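Local coordinates for protein lovastatin nonaketide synthase, polyketide synthase component (Aspergillus terreus, PDB 7CPX) that builds the dihydromonacolin L nonaketide of lovastatin biosynthesis from malonyl-CoA, working as a homodimer with the partner protein LovC, at residues M1939-E1950 with I1973-G1982. The protein carries 2 engineered substitutions. Residues are numbered along the deposited sequence; the frame is centred on the assembly and turned at random.
Sequences MVTVLAAAVLAE and ICGQMLLHAG
Val1942 sits over the backbone of Cys1974 in a helix-helix packing at a Rossmann-like parallel sheet of five strands: helix 1935-1953 precedes strand 1964-1968, helix 1972-1985 follows it, and the two cross at -47° with local axes 9.0 Å apart. The contact illustrates how two helices pack mainly through apolar side chains, with no hydrogen bond passing between the segments. Val1942 divides the work between its branches: CG1, held anti to its own backbone N (chi1 161°), lies 3.4 Å from Cys1974 CA and also meets the CG of Met1977, while CG2 rests 3.8 Å from Ile1973 CG2. The same Ile1973 methyl receives the sulfur and terminal methyl of Met1939, whose chain, bent at chi2 and chi3, crosses the isoleucine at about a right angle. Met1977 also runs across Leu1943 almost perpendicularly; CD1 of Leu1943 faces the methionine CB, and its CD2 lies 3.4 Å from Met1977 CG.

One turn further along, alanines of the first helix, Ala1946 and Ala1949, receive Leu1978. Ala1946 and Leu1978 bring their CA atoms to 5.2 Å, with the leucine CD2 set 3.5 Å from Ala1946 CB and also touching Ala1949 CB. Beyond this first shell, helix 1935-1953 also meets helix 2085-2095 through Leu1943 and strand 1869-1883 through Thr1941 and Ala1945. Glu1950 closes the contact: chi1 (-60°) sets its CG beside the backbone N, 3.7 Å from Ala1981 CB, and the bend at chi2 folds the carboxylate over beside Gly1982, leaving Glu1950 OE2 3.9 Å from Gly1982 N.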
loop_
_atom_site.group_PDB
_atom_site.type_symbol
_atom_site.label_atom_id
_atom_site.label_comp_id
_atom_site.label_asym_id
_atom_site.label_seq_id
_atom_site.Cartn_x
_atom_site.Cartn_y
_atom_site.Cartn_z
ATOM N N MET A 1939 42.714 10.808 -30.615
ATOM C CA MET A 1939 42.755 9.882 -31.740
ATOM C C MET A 1939 43.360 8.547 -31.331
ATOM O O MET A 1939 42.857 7.486 -31.720
ATOM C CB MET A 1939 43.539 10.492 -32.902
ATOM C CG MET A 1939 43.103 11.900 -33.284
ATOM S SD MET A 1939 41.318 12.144 -33.225
ATOM C CE MET A 1939 40.947 12.377 -34.961
ATOM N N VAL A 1940 44.438 8.572 -30.547
ATOM C CA VAL A 1940 45.072 7.321 -30.145
ATOM C C VAL A 1940 44.149 6.531 -29.226
ATOM O O VAL A 1940 44.108 5.299 -29.281
ATOM C CB VAL A 1940 46.439 7.588 -29.490
ATOM C CG1 VAL A 1940 47.083 6.280 -29.071
ATOM C CG2 VAL A 1940 47.353 8.323 -30.455
ATOM N N THR A 1941 43.391 7.221 -28.373
ATOM C CA THR A 1941 42.397 6.547 -27.544
ATOM C C THR A 1941 41.330 5.891 -28.409
ATOM O O THR A 1941 40.957 4.726 -28.201
ATOM C CB THR A 1941 41.760 7.560 -26.591
ATOM O OG1 THR A 1941 42.771 8.144 -25.762
ATOM C CG2 THR A 1941 40.699 6.909 -25.717
ATOM N N VAL A 1942 40.818 6.640 -29.386
ATOM C CA VAL A 1942 39.799 6.109 -30.278
ATOM C C VAL A 1942 40.313 4.863 -30.978
ATOM O O VAL A 1942 39.600 3.860 -31.104
ATOM C CB VAL A 1942 39.371 7.188 -31.287
ATOM C CG1 VAL A 1942 38.691 6.550 -32.474
ATOM C CG2 VAL A 1942 38.456 8.202 -30.621
ATOM N N LEU A 1943 41.561 4.903 -31.441
ATOM C CA LEU A 1943 42.100 3.761 -32.164
ATOM C C LEU A 1943 42.431 2.602 -31.240
ATOM O O LEU A 1943 42.347 1.449 -31.662
ATOM C CB LEU A 1943 43.338 4.162 -32.961
ATOM C CG LEU A 1943 43.083 4.755 -34.347
ATOM C CD1 LEU A 1943 42.242 3.817 -35.203
ATOM C CD2 LEU A 1943 42.424 6.115 -34.246
ATOM N N ALA A 1944 42.795 2.871 -29.988
ATOM C CA ALA A 1944 42.943 1.784 -29.030
ATOM C C ALA A 1944 41.621 1.054 -28.860
ATOM O O ALA A 1944 41.564 -0.182 -28.912
ATOM C CB ALA A 1944 43.440 2.326 -27.691
ATOM N N ALA A 1945 40.534 1.812 -28.692
ATOM C CA ALA A 1945 39.221 1.187 -28.564
ATOM C C ALA A 1945 38.853 0.415 -29.826
ATOM O O ALA A 1945 38.353 -0.716 -29.752
ATOM C CB ALA A 1945 38.163 2.247 -28.261
ATOM N N ALA A 1946 39.096 1.009 -30.995
ATOM C CA ALA A 1946 38.731 0.358 -32.248
ATOM C C ALA A 1946 39.530 -0.921 -32.464
ATOM O O ALA A 1946 38.973 -1.944 -32.878
ATOM C CB ALA A 1946 38.940 1.322 -33.416
ATOM N N VAL A 1947 40.834 -0.882 -32.193
ATOM C CA VAL A 1947 41.666 -2.065 -32.370
ATOM C C VAL A 1947 41.269 -3.140 -31.372
ATOM O O VAL A 1947 41.285 -4.332 -31.691
ATOM C CB VAL A 1947 43.154 -1.695 -32.243
ATOM C CG1 VAL A 1947 44.012 -2.950 -32.244
ATOM C CG2 VAL A 1947 43.564 -0.773 -33.378
ATOM N N LEU A 1948 40.902 -2.744 -30.152
ATOM C CA LEU A 1948 40.384 -3.714 -29.196
ATOM C C LEU A 1948 39.138 -4.393 -29.747
ATOM O O LEU A 1948 39.009 -5.623 -29.699
ATOM C CB LEU A 1948 40.080 -3.015 -27.870
ATOM C CG LEU A 1948 39.567 -3.829 -26.675
ATOM C CD1 LEU A 1948 38.166 -4.394 -26.900
ATOM C CD2 LEU A 1948 40.537 -4.943 -26.309
ATOM N N ALA A 1949 38.207 -3.599 -30.280
ATOM C CA ALA A 1949 36.976 -4.169 -30.818
ATOM C C ALA A 1949 37.273 -5.124 -31.964
ATOM O O ALA A 1949 36.681 -6.207 -32.052
ATOM C CB ALA A 1949 36.040 -3.053 -31.278
ATOM N N GLU A 1950 38.190 -4.741 -32.854
ATOM C CA GLU A 1950 38.510 -5.586 -34.000
ATOM C C GLU A 1950 39.248 -6.851 -33.583
ATOM O O GLU A 1950 39.075 -7.901 -34.211
ATOM C CB GLU A 1950 39.349 -4.805 -35.011
ATOM C CG GLU A 1950 38.670 -3.562 -35.560
ATOM C CD GLU A 1950 37.414 -3.877 -36.340
ATOM O OE1 GLU A 1950 37.330 -4.980 -36.916
ATOM O OE2 GLU A 1950 36.506 -3.020 -36.373
ATOM N N ILE A 1973 34.397 10.222 -34.259
ATOM C CA ILE A 1973 35.785 9.839 -34.486
ATOM C C ILE A 1973 35.922 8.330 -34.366
ATOM O O ILE A 1973 36.586 7.680 -35.183
ATOM C CB ILE A 1973 36.717 10.564 -33.496
ATOM C CG1 ILE A 1973 36.491 12.078 -33.533
ATOM C CG2 ILE A 1973 38.172 10.255 -33.818
ATOM C CD1 ILE A 1973 37.257 12.822 -32.466
ATOM N N CYS A 1974 35.289 7.751 -33.344
ATOM C CA CYS A 1974 35.344 6.308 -33.165
ATOM C C CYS A 1974 34.695 5.587 -34.334
ATOM O O CYS A 1974 35.182 4.541 -34.766
ATOM C CB CYS A 1974 34.677 5.911 -31.850
ATOM S SG CYS A 1974 34.933 4.183 -31.387
ATOM N N GLY A 1975 33.598 6.125 -34.865
ATOM C CA GLY A 1975 32.975 5.495 -36.019
ATOM C C GLY A 1975 33.891 5.475 -37.228
ATOM O O GLY A 1975 34.072 4.437 -37.875
ATOM N N GLN A 1976 34.495 6.624 -37.541
ATOM C CA GLN A 1976 35.395 6.685 -38.690
ATOM C C GLN A 1976 36.584 5.751 -38.504
ATOM O O GLN A 1976 36.968 5.020 -39.428
ATOM C CB GLN A 1976 35.873 8.121 -38.905
ATOM C CG GLN A 1976 36.912 8.272 -40.005
ATOM C CD GLN A 1976 37.299 9.717 -40.245
ATOM O OE1 GLN A 1976 36.702 10.634 -39.682
ATOM N NE2 GLN A 1976 38.304 9.928 -41.086
ATOM N N MET A 1977 37.177 5.754 -37.310
ATOM C CA MET A 1977 38.355 4.930 -37.080
ATOM C C MET A 1977 38.001 3.449 -37.033
ATOM O O MET A 1977 38.809 2.610 -37.440
ATOM C CB MET A 1977 39.045 5.370 -35.793
ATOM C CG MET A 1977 39.522 6.818 -35.822
ATOM S SD MET A 1977 40.622 7.187 -37.202
ATOM C CE MET A 1977 41.212 8.811 -36.733
ATOM N N LEU A 1978 36.804 3.107 -36.553
ATOM C CA LEU A 1978 36.345 1.726 -36.608
ATOM C C LEU A 1978 36.162 1.271 -38.047
ATOM O O LEU A 1978 36.506 0.137 -38.391
ATOM C CB LEU A 1978 35.034 1.583 -35.837
ATOM C CG LEU A 1978 35.145 1.598 -34.314
ATOM C CD1 LEU A 1978 33.812 1.959 -33.688
ATOM C CD2 LEU A 1978 35.618 0.248 -33.810
ATOM N N LEU A 1979 35.612 2.138 -38.899
ATOM C CA LEU A 1979 35.508 1.794 -40.312
ATOM C C LEU A 1979 36.887 1.576 -40.919
ATOM O O LEU A 1979 37.102 0.618 -41.673
ATOM C CB LEU A 1979 34.757 2.889 -41.067
ATOM C CG LEU A 1979 33.260 2.984 -40.771
ATOM C CD1 LEU A 1979 32.661 4.220 -41.419
ATOM C CD2 LEU A 1979 32.537 1.730 -41.239
ATOM N N HIS A 1980 37.840 2.452 -40.593
ATOM C CA HIS A 1980 39.198 2.282 -41.104
ATOM C C HIS A 1980 39.804 0.965 -40.634
ATOM O O HIS A 1980 40.432 0.242 -41.419
ATOM C CB HIS A 1980 40.072 3.455 -40.663
ATOM C CG HIS A 1980 39.733 4.748 -41.336
ATOM N ND1 HIS A 1980 39.141 4.807 -42.578
ATOM C CD2 HIS A 1980 39.901 6.031 -40.938
ATOM C CE1 HIS A 1980 38.961 6.070 -42.918
ATOM N NE2 HIS A 1980 39.414 6.833 -41.941
ATOM N N ALA A 1981 39.633 0.639 -39.351
ATOM C CA ALA A 1981 40.196 -0.594 -38.815
ATOM C C ALA A 1981 39.551 -1.816 -39.452
ATOM O O ALA A 1981 40.232 -2.803 -39.748
ATOM C CB ALA A 1981 40.027 -0.630 -37.297
ATOM N N GLY A 1982 38.234 -1.776 -39.656
ATOM C CA GLY A 1982 37.569 -2.880 -40.327
ATOM C C GLY A 1982 38.054 -3.058 -41.752
ATOM O O GLY A 1982 38.251 -4.183 -42.216
#